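PDB 4O7H: glutathione S-transferase from Rhodospirillum rubrum F11, which probably catalyses the conjugation of glutathione to electrophilic substrates. Local coordinates for residues A162-D174 and W190-L203. Residues are numbered along the deposited sequence; the frame is centred on the assembly and turned at random.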
loop_
_atom_site.group_PDB
_atom_site.type_symbol
_atom_site.label_atom_id
_atom_site.label_comp_id
_atom_site.label_asym_id
_atom_site.label_seq_id
_atom_site.Cartn_x
_atom_site.Cartn_y
_atom_site.Cartn_z
ATOM N N ALA A 162 2.123 10.976 -7.856
ATOM C CA ALA A 162 3.459 10.838 -7.279
ATOM C C ALA A 162 3.899 12.048 -6.529
ATOM O O ALA A 162 4.422 11.965 -5.378
ATOM C CB ALA A 162 4.466 10.513 -8.378
ATOM N N ASP A 163 3.771 13.213 -7.158
ATOM C CA ASP A 163 4.131 14.466 -6.492
ATOM C C ASP A 163 3.247 14.711 -5.267
ATOM O O ASP A 163 3.726 15.110 -4.192
ATOM C CB ASP A 163 3.931 15.644 -7.444
ATOM C CG ASP A 163 4.698 15.492 -8.725
ATOM O OD1 ASP A 163 5.890 15.907 -8.755
ATOM O OD2 ASP A 163 4.095 14.952 -9.703
ATOM N N ILE A 164 1.955 14.402 -5.412
ATOM C CA ILE A 164 1.031 14.668 -4.307
ATOM C C ILE A 164 1.394 13.806 -3.091
ATOM O O ILE A 164 1.490 14.286 -1.961
ATOM C CB ILE A 164 -0.388 14.429 -4.722
ATOM C CG1 ILE A 164 -0.813 15.465 -5.793
ATOM C CG2 ILE A 164 -1.320 14.604 -3.540
ATOM C CD1 ILE A 164 -2.117 15.098 -6.428
ATOM N N THR A 165 1.636 12.526 -3.335
ATOM C CA THR A 165 1.953 11.576 -2.267
ATOM C C THR A 165 3.259 11.995 -1.547
ATOM O O THR A 165 3.285 12.129 -0.328
ATOM C CB THR A 165 2.051 10.139 -2.822
ATOM O OG1 THR A 165 0.825 9.806 -3.521
ATOM C CG2 THR A 165 2.294 9.150 -1.674
ATOM N N ALA A 166 4.314 12.225 -2.325
ATOM C CA ALA A 166 5.602 12.595 -1.763
ATOM C C ALA A 166 5.496 13.920 -0.942
ATOM O O ALA A 166 6.010 14.012 0.204
ATOM C CB ALA A 166 6.651 12.753 -2.868
ATOM N N ALA A 167 4.786 14.907 -1.481
ATOM C CA ALA A 167 4.678 16.216 -0.853
ATOM C C ALA A 167 3.825 16.092 0.406
ATOM O O ALA A 167 4.075 16.799 1.396
ATOM C CB ALA A 167 4.084 17.235 -1.826
ATOM N N CYS A 168 2.812 15.218 0.394
ATOM C CA CYS A 168 1.919 15.094 1.563
ATOM C C CYS A 168 2.690 14.434 2.711
ATOM O O CYS A 168 2.585 14.859 3.875
ATOM C CB CYS A 168 0.636 14.384 1.238
ATOM S SG CYS A 168 -0.504 15.431 0.330
ATOM N N HIS A 169 3.493 13.415 2.404
ATOM C CA HIS A 169 4.351 12.812 3.434
ATOM C C HIS A 169 5.317 13.863 3.975
ATOM O O HIS A 169 5.432 14.040 5.173
ATOM C CB HIS A 169 5.086 11.640 2.834
ATOM C CG HIS A 169 4.317 10.368 2.943
ATOM N ND1 HIS A 169 3.481 9.870 1.963
ATOM C CD2 HIS A 169 4.245 9.497 3.965
ATOM C CE1 HIS A 169 2.994 8.701 2.366
ATOM N NE2 HIS A 169 3.396 8.507 3.602
ATOM N N LEU A 170 5.988 14.580 3.071
ATOM C CA LEU A 170 6.982 15.567 3.475
ATOM C C LEU A 170 6.357 16.679 4.266
ATOM O O LEU A 170 7.013 17.247 5.161
ATOM C CB LEU A 170 7.779 16.095 2.301
ATOM C CG LEU A 170 8.892 15.131 1.858
ATOM C CD1 LEU A 170 9.409 15.485 0.489
ATOM C CD2 LEU A 170 10.056 15.208 2.845
ATOM N N SER A 171 5.085 16.992 3.998
ATOM C CA SER A 171 4.411 18.069 4.719
ATOM C C SER A 171 4.289 17.707 6.180
ATOM O O SER A 171 4.316 18.602 7.065
ATOM C CB SER A 171 3.065 18.429 4.110
ATOM O OG SER A 171 2.029 17.504 4.347
ATOM N N LEU A 172 4.117 16.419 6.463
ATOM C CA LEU A 172 4.001 16.003 7.876
ATOM C C LEU A 172 5.378 15.989 8.554
ATOM O O LEU A 172 5.487 16.423 9.710
ATOM C CB LEU A 172 3.332 14.649 7.997
ATOM C CG LEU A 172 1.829 14.798 7.884
ATOM C CD1 LEU A 172 1.259 13.443 7.465
ATOM C CD2 LEU A 172 1.259 15.314 9.204
ATOM N N ILE A 173 6.423 15.617 7.820
ATOM C CA ILE A 173 7.793 15.716 8.345
ATOM C C ILE A 173 8.117 17.179 8.599
ATOM O O ILE A 173 8.727 17.512 9.615
ATOM C CB ILE A 173 8.854 15.086 7.417
ATOM C CG1 ILE A 173 8.425 13.664 6.946
ATOM C CG2 ILE A 173 10.198 15.003 8.126
ATOM C CD1 ILE A 173 7.794 12.796 8.026
ATOM N N ASP A 174 7.619 18.045 7.747
ATOM C CA ASP A 174 7.893 19.477 7.876
ATOM C C ASP A 174 7.106 20.055 9.038
ATOM O O ASP A 174 7.638 20.893 9.777
ATOM C CB ASP A 174 7.573 20.189 6.572
ATOM C CG ASP A 174 8.265 21.516 6.411
ATOM O OD1 ASP A 174 9.430 21.612 6.747
ATOM O OD2 ASP A 174 7.637 22.461 5.831
ATOM N N TRP A 190 11.373 21.796 -5.613
ATOM C CA TRP A 190 10.215 21.044 -6.058
ATOM C C TRP A 190 9.094 21.136 -5.035
ATOM O O TRP A 190 7.928 21.373 -5.380
ATOM C CB TRP A 190 10.609 19.584 -6.359
ATOM C CG TRP A 190 9.385 18.632 -6.292
ATOM C CD1 TRP A 190 8.529 18.357 -7.264
ATOM C CD2 TRP A 190 8.963 17.875 -5.158
ATOM N NE1 TRP A 190 7.577 17.459 -6.850
ATOM C CE2 TRP A 190 7.814 17.168 -5.532
ATOM C CE3 TRP A 190 9.434 17.760 -3.860
ATOM C CZ2 TRP A 190 7.118 16.371 -4.634
ATOM C CZ3 TRP A 190 8.745 16.999 -2.960
ATOM C CH2 TRP A 190 7.603 16.288 -3.351
ATOM N N TYR A 191 9.434 21.009 -3.753
ATOM C CA TYR A 191 8.400 21.085 -2.712
ATOM C C TYR A 191 7.791 22.470 -2.668
ATOM O O TYR A 191 6.621 22.626 -2.463
ATOM C CB TYR A 191 8.936 20.674 -1.349
ATOM C CG TYR A 191 7.903 20.663 -0.231
ATOM C CD1 TYR A 191 6.974 19.644 -0.132
ATOM C CD2 TYR A 191 7.803 21.704 0.641
ATOM C CE1 TYR A 191 6.031 19.641 0.871
ATOM C CE2 TYR A 191 6.879 21.706 1.653
ATOM C CZ TYR A 191 5.986 20.663 1.767
ATOM O OH TYR A 191 5.026 20.681 2.792
ATOM N N ALA A 192 8.605 23.498 -2.844
ATOM C CA ALA A 192 8.067 24.858 -2.885
ATOM C C ALA A 192 7.058 25.049 -3.980
ATOM O O ALA A 192 6.089 25.775 -3.796
ATOM C CB ALA A 192 9.239 25.835 -3.053
ATOM N N LEU A 193 7.297 24.412 -5.128
ATOM C CA LEU A 193 6.334 24.459 -6.207
ATOM C C LEU A 193 5.035 23.760 -5.850
ATOM O O LEU A 193 3.931 24.331 -6.066
ATOM C CB LEU A 193 6.875 23.871 -7.474
ATOM C CG LEU A 193 7.948 24.625 -8.228
ATOM C CD1 LEU A 193 8.356 23.726 -9.394
ATOM C CD2 LEU A 193 7.372 25.936 -8.708
ATOM N N VAL A 194 5.127 22.602 -5.192
ATOM C CA VAL A 194 3.875 21.916 -4.850
ATOM C C VAL A 194 3.123 22.672 -3.769
ATOM O O VAL A 194 1.892 22.818 -3.835
ATOM C CB VAL A 194 4.121 20.442 -4.432
ATOM C CG1 VAL A 194 2.791 19.802 -4.018
ATOM C CG2 VAL A 194 4.793 19.676 -5.574
ATOM N N LYS A 195 3.853 23.094 -2.750
ATOM C CA LYS A 195 3.214 23.746 -1.573
ATOM C C LYS A 195 2.519 25.071 -1.905
ATOM O O LYS A 195 1.627 25.508 -1.151
ATOM C CB LYS A 195 4.188 23.906 -0.416
ATOM C CG LYS A 195 5.013 25.157 -0.448
ATOM C CD LYS A 195 5.942 25.295 0.794
ATOM C CE LYS A 195 5.297 25.573 2.143
ATOM N NZ LYS A 195 6.344 25.887 3.152
ATOM N N SER A 196 2.915 25.665 -3.035
ATOM C CA SER A 196 2.382 26.934 -3.534
ATOM C C SER A 196 1.120 26.790 -4.384
ATOM O O SER A 196 0.564 27.780 -4.834
ATOM C CB SER A 196 3.462 27.639 -4.364
ATOM O OG SER A 196 4.530 28.119 -3.550
ATOM N N ARG A 197 0.688 25.558 -4.649
ATOM C CA ARG A 197 -0.536 25.331 -5.412
ATOM C C ARG A 197 -1.749 25.510 -4.509
ATOM O O ARG A 197 -1.705 25.199 -3.335
ATOM C CB ARG A 197 -0.519 23.931 -6.038
ATOM C CG ARG A 197 0.646 23.664 -6.935
ATOM C CD ARG A 197 0.693 22.256 -7.492
ATOM N NE ARG A 197 -0.382 21.913 -8.400
ATOM C CZ ARG A 197 -0.372 22.089 -9.712
ATOM N NH1 ARG A 197 0.699 22.609 -10.303
ATOM N NH2 ARG A 197 -1.418 21.684 -10.452
ATOM N N PRO A 198 -2.862 26.007 -5.051
ATOM C CA PRO A 198 -4.040 26.236 -4.229
ATOM C C PRO A 198 -4.533 24.972 -3.540
ATOM O O PRO A 198 -5.060 25.036 -2.441
ATOM C CB PRO A 198 -5.062 26.826 -5.213
ATOM C CG PRO A 198 -4.269 27.336 -6.342
ATOM C CD PRO A 198 -2.929 26.646 -6.395
ATOM N N SER A 199 -4.297 23.807 -4.169
ATOM C CA SER A 199 -4.762 22.523 -3.597
ATOM C C SER A 199 -4.056 22.240 -2.296
ATOM O O SER A 199 -4.556 21.492 -1.461
ATOM C CB SER A 199 -4.477 21.388 -4.555
ATOM O OG SER A 199 -3.096 21.356 -4.849
ATOM N N PHE A 200 -2.884 22.827 -2.109
ATOM C CA PHE A 200 -2.118 22.568 -0.878
ATOM C C PHE A 200 -2.484 23.477 0.297
ATOM O O PHE A 200 -2.054 23.254 1.436
ATOM C CB PHE A 200 -0.613 22.705 -1.141
ATOM C CG PHE A 200 0.230 21.599 -0.519
ATOM C CD1 PHE A 200 0.242 20.327 -1.072
ATOM C CD2 PHE A 200 1.013 21.856 0.603
ATOM C CE1 PHE A 200 1.014 19.333 -0.508
ATOM C CE2 PHE A 200 1.793 20.851 1.186
ATOM C CZ PHE A 200 1.805 19.601 0.604
ATOM N N ARG A 201 -3.199 24.553 0.021
ATOM C CA ARG A 201 -3.376 25.633 0.998
ATOM C C ARG A 201 -3.946 25.153 2.345
ATOM O O ARG A 201 -3.416 25.542 3.385
ATOM C CB ARG A 201 -4.219 26.772 0.425
ATOM C CG ARG A 201 -4.228 27.968 1.381
ATOM C CD ARG A 201 -5.121 29.107 0.909
ATOM N NE ARG A 201 -4.337 30.127 0.220
ATOM C CZ ARG A 201 -4.135 30.195 -1.100
ATOM N NH1 ARG A 201 -4.685 29.312 -1.942
ATOM N NH2 ARG A 201 -3.375 31.178 -1.588
ATOM N N PRO A 202 -4.991 24.309 2.391
ATOM C CA PRO A 202 -5.481 23.884 3.705
ATOM C C PRO A 202 -4.449 23.125 4.550
ATOM O O PRO A 202 -4.412 23.209 5.758
ATOM C CB PRO A 202 -6.662 22.925 3.368
ATOM C CG PRO A 202 -7.054 23.270 2.018
ATOM C CD PRO A 202 -5.821 23.762 1.301
ATOM N N LEU A 203 -3.567 22.380 3.890
ATOM C CA LEU A 203 -2.523 21.680 4.634
ATOM C C LEU A 203 -1.571 22.651 5.305
ATOM O O LEU A 203 -0.992 22.345 6.345
ATOM C CB LEU A 203 -1.679 20.786 3.705
ATOM C CG LEU A 203 -2.289 19.470 3.273
ATOM C CD1 LEU A 203 -3.609 19.654 2.576
ATOM C CD2 LEU A 203 -1.285 18.739 2.378
HETATM O O HOH W 1 5.286 22.786 4.433
HETATM O O HOH W 2 8.415 24.107 3.846
#
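In the all-helical C-terminal domain of this glutathione S-transferase, 162-174 of helix 161-175 and 190-195 of helix 185-195 run 97° apart, with W190 and Y191 as the knobs. W190 sits among D163, A166, A167 and L170. Its CG leaves anti to the backbone N (chi1 158°), which swings the indole against the other helix with its rim leading. W190 NE1 donates to D163 OD1 at 3.0 Å, meeting the lone pair that faces away from OD2. The same oxygen also takes the backbone N-H of L154, so two donors grip it. L170 CD1 meets the indole edge 3.8 Å from W190 CZ3, and A166 CB comes at a slant to 3.7 Å from W190 CH2, while V194 CG2 lies over one face and I144 and I148 of helix 127-150 pack on the same residue. A leucine here, with no N-H to offer, would probably leave D163 OD1 with only the L154 donor of the two and open a gap beside A166 and L170.

Helix 161-175 corresponds to the buried central helix of the GST C-terminal domain, and D163 near its start, OD2 bonded just outside 162-174, is consistent with the family's N-capping box. A167, its CA nearest that of Y191, has CB 3.6 Å from V194 CG1 and against the Y191 and F200 rings. Both rings turn an edge to A167 O, with Y191 CE1 3.5 Å from it. Y191 sits among A167, L170, S171 and D174, its OH 3.3 Å from S171 CB. Beyond, 198-200 brings L203 CD2 over a face of F200 and to 4.0 Å from C168 SG. Y191 OH donates to a water 2.7 Å away, which donates to D174 OD2; a second water links that oxygen to K195 NZ, while H216 and W181 hold D174 OD1.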